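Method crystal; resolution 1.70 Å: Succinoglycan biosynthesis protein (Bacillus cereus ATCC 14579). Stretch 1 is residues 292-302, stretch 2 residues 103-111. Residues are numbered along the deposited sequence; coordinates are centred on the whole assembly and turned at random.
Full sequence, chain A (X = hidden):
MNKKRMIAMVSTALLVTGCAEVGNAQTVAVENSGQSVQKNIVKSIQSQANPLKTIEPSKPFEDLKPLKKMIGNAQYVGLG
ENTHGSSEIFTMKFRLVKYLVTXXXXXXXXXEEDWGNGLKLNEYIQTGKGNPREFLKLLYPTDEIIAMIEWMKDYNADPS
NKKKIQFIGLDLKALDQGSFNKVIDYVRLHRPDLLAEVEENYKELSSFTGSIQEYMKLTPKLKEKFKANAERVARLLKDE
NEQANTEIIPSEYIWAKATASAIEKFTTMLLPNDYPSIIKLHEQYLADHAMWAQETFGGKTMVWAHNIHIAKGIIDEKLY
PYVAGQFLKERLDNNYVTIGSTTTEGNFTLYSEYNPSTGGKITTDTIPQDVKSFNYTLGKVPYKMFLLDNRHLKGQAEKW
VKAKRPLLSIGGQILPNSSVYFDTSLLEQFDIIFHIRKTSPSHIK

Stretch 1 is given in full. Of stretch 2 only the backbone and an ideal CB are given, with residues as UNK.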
# COMPACT_ATOMS: atom_id res chain seq x y z
N TRP A 292 3.00 12.28 -5.51
CA TRP A 292 4.29 12.90 -5.78
C TRP A 292 5.06 12.01 -6.77
O TRP A 292 5.73 12.50 -7.66
CB TRP A 292 5.11 13.04 -4.49
CG TRP A 292 6.56 13.32 -4.76
CD1 TRP A 292 7.13 14.53 -5.03
CD2 TRP A 292 7.61 12.36 -4.84
NE1 TRP A 292 8.47 14.38 -5.28
CE2 TRP A 292 8.79 13.04 -5.17
CE3 TRP A 292 7.66 10.96 -4.66
CZ2 TRP A 292 10.02 12.40 -5.33
CZ3 TRP A 292 8.89 10.32 -4.82
CH2 TRP A 292 10.05 11.04 -5.15
N ALA A 293 4.94 10.70 -6.59
CA ALA A 293 5.63 9.77 -7.46
C ALA A 293 5.15 9.90 -8.90
O ALA A 293 5.95 9.90 -9.84
CB ALA A 293 5.43 8.35 -6.97
N GLN A 294 3.83 10.00 -9.07
CA GLN A 294 3.24 10.10 -10.40
C GLN A 294 3.64 11.40 -11.09
O GLN A 294 4.05 11.39 -12.25
CB GLN A 294 1.72 10.04 -10.30
CG GLN A 294 1.00 10.20 -11.63
CD GLN A 294 1.37 9.15 -12.65
OE1 GLN A 294 1.60 7.98 -12.31
NE2 GLN A 294 1.43 9.55 -13.91
N GLU A 295 3.52 12.51 -10.38
CA GLU A 295 3.85 13.80 -10.98
C GLU A 295 5.33 14.00 -11.24
O GLU A 295 5.71 14.78 -12.11
CB GLU A 295 3.32 14.95 -10.12
CG GLU A 295 3.90 15.02 -8.73
CD GLU A 295 3.41 16.23 -7.95
OE1 GLU A 295 3.84 17.36 -8.27
OE2 GLU A 295 2.59 16.05 -7.03
N THR A 296 6.18 13.29 -10.50
CA THR A 296 7.62 13.44 -10.66
C THR A 296 8.22 12.53 -11.72
O THR A 296 9.04 12.97 -12.53
CB THR A 296 8.34 13.17 -9.33
OG1 THR A 296 7.82 14.05 -8.32
CG2 THR A 296 9.84 13.42 -9.48
N PHE A 297 7.80 11.28 -11.73
CA PHE A 297 8.36 10.30 -12.67
C PHE A 297 7.48 9.97 -13.87
O PHE A 297 7.96 9.38 -14.84
CB PHE A 297 8.71 9.04 -11.89
CG PHE A 297 9.70 9.28 -10.79
CD1 PHE A 297 11.01 9.67 -11.09
CD2 PHE A 297 9.34 9.14 -9.45
CE1 PHE A 297 11.93 9.93 -10.08
CE2 PHE A 297 10.26 9.39 -8.42
CZ PHE A 297 11.56 9.79 -8.74
N GLY A 298 6.21 10.35 -13.82
CA GLY A 298 5.31 10.08 -14.93
C GLY A 298 4.98 8.60 -15.03
O GLY A 298 5.15 7.87 -14.06
N GLY A 299 4.53 8.17 -16.20
CA GLY A 299 4.17 6.77 -16.36
C GLY A 299 2.86 6.52 -15.65
O GLY A 299 1.92 7.30 -15.79
N LYS A 300 2.79 5.43 -14.88
CA LYS A 300 1.58 5.11 -14.13
C LYS A 300 2.00 4.60 -12.75
O LYS A 300 3.09 4.05 -12.59
CB LYS A 300 0.76 4.05 -14.86
CG LYS A 300 0.25 4.49 -16.22
CD LYS A 300 -0.52 3.34 -16.87
CE LYS A 300 -1.14 3.75 -18.18
NZ LYS A 300 -1.73 2.56 -18.85
N THR A 301 1.12 4.77 -11.77
CA THR A 301 1.40 4.40 -10.39
C THR A 301 0.56 3.33 -9.73
O THR A 301 -0.67 3.33 -9.81
CB THR A 301 1.33 5.64 -9.49
OG1 THR A 301 2.21 6.63 -10.02
CG2 THR A 301 1.74 5.31 -8.07
N MSE A 302 1.25 2.42 -9.06
CA MSE A 302 0.62 1.33 -8.33
C MSE A 302 0.79 1.61 -6.84
O MSE A 302 1.88 1.96 -6.39
CB MSE A 302 1.29 0.01 -8.67
CG MSE A 302 1.21 -0.40 -10.14
SE MSE A 302 2.47 -1.85 -10.52
CE MSE A 302 4.07 -0.78 -10.58
N UNK A 103 2.51 -5.17 -19.31
CA UNK A 103 1.44 -5.03 -20.30
C UNK A 103 0.65 -3.71 -20.27
O UNK A 103 -0.02 -3.37 -21.25
CB UNK A 103 0.46 -6.19 -20.11
N UNK A 104 0.74 -2.96 -19.17
CA UNK A 104 -0.01 -1.72 -19.07
C UNK A 104 0.78 -0.45 -18.78
O UNK A 104 0.21 0.59 -18.47
CB UNK A 104 -1.07 -1.89 -17.97
N UNK A 105 2.10 -0.54 -18.88
CA UNK A 105 2.94 0.62 -18.66
C UNK A 105 2.98 1.23 -17.27
O UNK A 105 3.14 2.45 -17.15
CB UNK A 105 2.50 1.71 -19.64
N UNK A 106 2.82 0.42 -16.22
CA UNK A 106 2.91 0.97 -14.87
C UNK A 106 4.39 1.00 -14.52
O UNK A 106 5.13 0.06 -14.83
CB UNK A 106 2.10 0.15 -13.86
N UNK A 107 4.83 2.08 -13.88
CA UNK A 107 6.24 2.26 -13.59
C UNK A 107 6.62 2.64 -12.16
O UNK A 107 7.74 2.41 -11.72
CB UNK A 107 6.78 3.34 -14.53
N UNK A 108 5.69 3.25 -11.44
CA UNK A 108 5.96 3.66 -10.06
C UNK A 108 5.34 2.67 -9.09
O UNK A 108 4.13 2.45 -9.10
CB UNK A 108 5.42 5.07 -9.79
N UNK A 109 6.17 2.07 -8.24
CA UNK A 109 5.65 1.13 -7.27
C UNK A 109 5.74 1.79 -5.89
O UNK A 109 6.82 1.88 -5.30
CB UNK A 109 6.41 -0.19 -7.31
N UNK A 110 4.60 2.27 -5.40
CA UNK A 110 4.51 2.95 -4.10
C UNK A 110 3.96 1.97 -3.07
O UNK A 110 2.80 1.57 -3.14
CB UNK A 110 3.63 4.20 -4.19
N UNK A 111 4.81 1.59 -2.12
CA UNK A 111 4.42 0.60 -1.11
C UNK A 111 4.23 1.18 0.29
O UNK A 111 4.83 2.19 0.64
CB UNK A 111 5.47 -0.51 -1.05

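The backbones fix the frame first. Thr 301 and Met 302 of stretch 1 run parallel to positions 108 and 109 as paired strands, and helix 292-297 packs near the strand 108-111, the axes approaching to 9.1 Å.

Position 103 has no atom of stretch 1 within 5.5 Å of its ideal CB, so this contact sets no preference; it is Glu 103. At position 104 the CB points sideways, 4.6 Å from Lys 300 NZ, and many side chains would fit. The backbone carries the interaction: Lys 300 NZ donates to the carbonyl O of position 104 at 2.8 Å, the lysine reaching it with chi2 to chi4 all t. The residue is selenomethionine, Met 104.

Position 105 has phi/psi of 66/31, the first non-helical angles after the preceding weakly bonded helix. Positive phi favours glycine, with asparagine a common alternative. It is Gly 105, whose O lies 3.7 Å from Lys 300 CG.

At position 106 the CB points sideways, 3.9 Å from Met 302 CG, with the aliphatic part of Lys 300 also nearby. A large apolar group, aliphatic or aromatic, would suit. Phe 106, with chi1 at -84°, lays one ring face against Lys 300: CB of Lys 300 is 3.6 Å from the centroid of the Phe 106 ring, 21° off the normal, a CH-pi contact. Met 302 CG adds an apolar contact at 3.5 Å to Phe 106 CD1.

The CB of position 107 is also sideways, 4.7 Å from Gly 299 CA and 4.8 Å from Gly 298 O. The N of position 107 donates to Lys 300 O at 2.9 Å whatever the side chain. A short polar group such as serine, threonine or aspartate could meet the amide of Lys 300. In Thr 107 (chi1 p), OG1 accepts a weak hydrogen bond from Lys 300 N at 3.4 Å. A CB on Gly 299 would lie 2.1 Å from Thr 107 OG1, a clash that glycine avoids. Water 1 bonds to Thr 107 OG1 at 2.7 Å and donates to Gly 298 O at 3.2 Å, bridging the stretches.

Position 108 sends its CB to the same sheet face as Thr 301, 3.6 Å from Thr 301 OG1 and 4.3 Å from Ala 293 CB. With Gly 298 O also nearby, a compact polar residue is plausible, though a small apolar one could fit beside the alanine. Asn 108 fills the space between strand and helix. Its backbone is firmly paired: Asn 108 N donates to Lys 300 O at 3.0 Å, and Met 302 N to Asn 108 O at 2.9 Å.

Position 109 shares the Met 302 face, its CB 4.1 Å from Met 302 CE; apolar residues suit. Phe 109 places its ring edge toward that methyl.

Position 110 points toward stretch 1, its CB 3.6 Å from Met 302 O and 4.5 Å from Thr 301 CG2, favouring something small. Ala 110 fits, and Ala 110 N donates to Met 302 O at 2.9 Å.

Position 111 is unconstrained here; it is selenomethionine, Met 111.

Stretch 2, residues 103-111: EMGFTNFAM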
# COMPACT_ATOMS: atom_id res chain seq x y z
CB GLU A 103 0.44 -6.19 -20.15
CG GLU A 103 1.02 -7.59 -20.40
CD GLU A 103 1.64 -7.74 -21.78
OE1 GLU A 103 1.10 -7.17 -22.74
OE2 GLU A 103 2.67 -8.44 -21.90
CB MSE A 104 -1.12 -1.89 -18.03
CG MSE A 104 -2.19 -2.89 -18.44
SE MSE A 104 -3.70 -2.87 -17.27
CE MSE A 104 -4.41 -1.13 -17.75
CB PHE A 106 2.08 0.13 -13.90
CG PHE A 106 0.62 0.52 -13.88
CD1 PHE A 106 0.13 1.39 -12.91
CD2 PHE A 106 -0.24 0.07 -14.88
CE1 PHE A 106 -1.20 1.81 -12.93
CE2 PHE A 106 -1.58 0.48 -14.92
CZ PHE A 106 -2.06 1.35 -13.94
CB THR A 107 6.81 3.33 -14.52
OG1 THR A 107 5.99 4.50 -14.44
CG2 THR A 107 6.82 2.82 -15.96
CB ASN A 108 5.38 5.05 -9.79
CG ASN A 108 5.86 6.07 -10.80
OD1 ASN A 108 5.07 6.83 -11.36
ND2 ASN A 108 7.17 6.10 -11.03
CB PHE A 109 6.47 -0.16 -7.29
CG PHE A 109 5.95 -1.22 -6.36
CD1 PHE A 109 4.79 -1.93 -6.67
CD2 PHE A 109 6.60 -1.48 -5.15
CE1 PHE A 109 4.27 -2.87 -5.78
CE2 PHE A 109 6.09 -2.42 -4.26
CZ PHE A 109 4.92 -3.12 -4.57
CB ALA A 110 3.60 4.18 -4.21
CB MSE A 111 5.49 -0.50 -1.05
CG MSE A 111 5.16 -1.67 -0.13
SE MSE A 111 6.60 -2.97 -0.00
CE MSE A 111 5.69 -4.51 -0.66
O HOH W 1 7.89 6.30 -13.64
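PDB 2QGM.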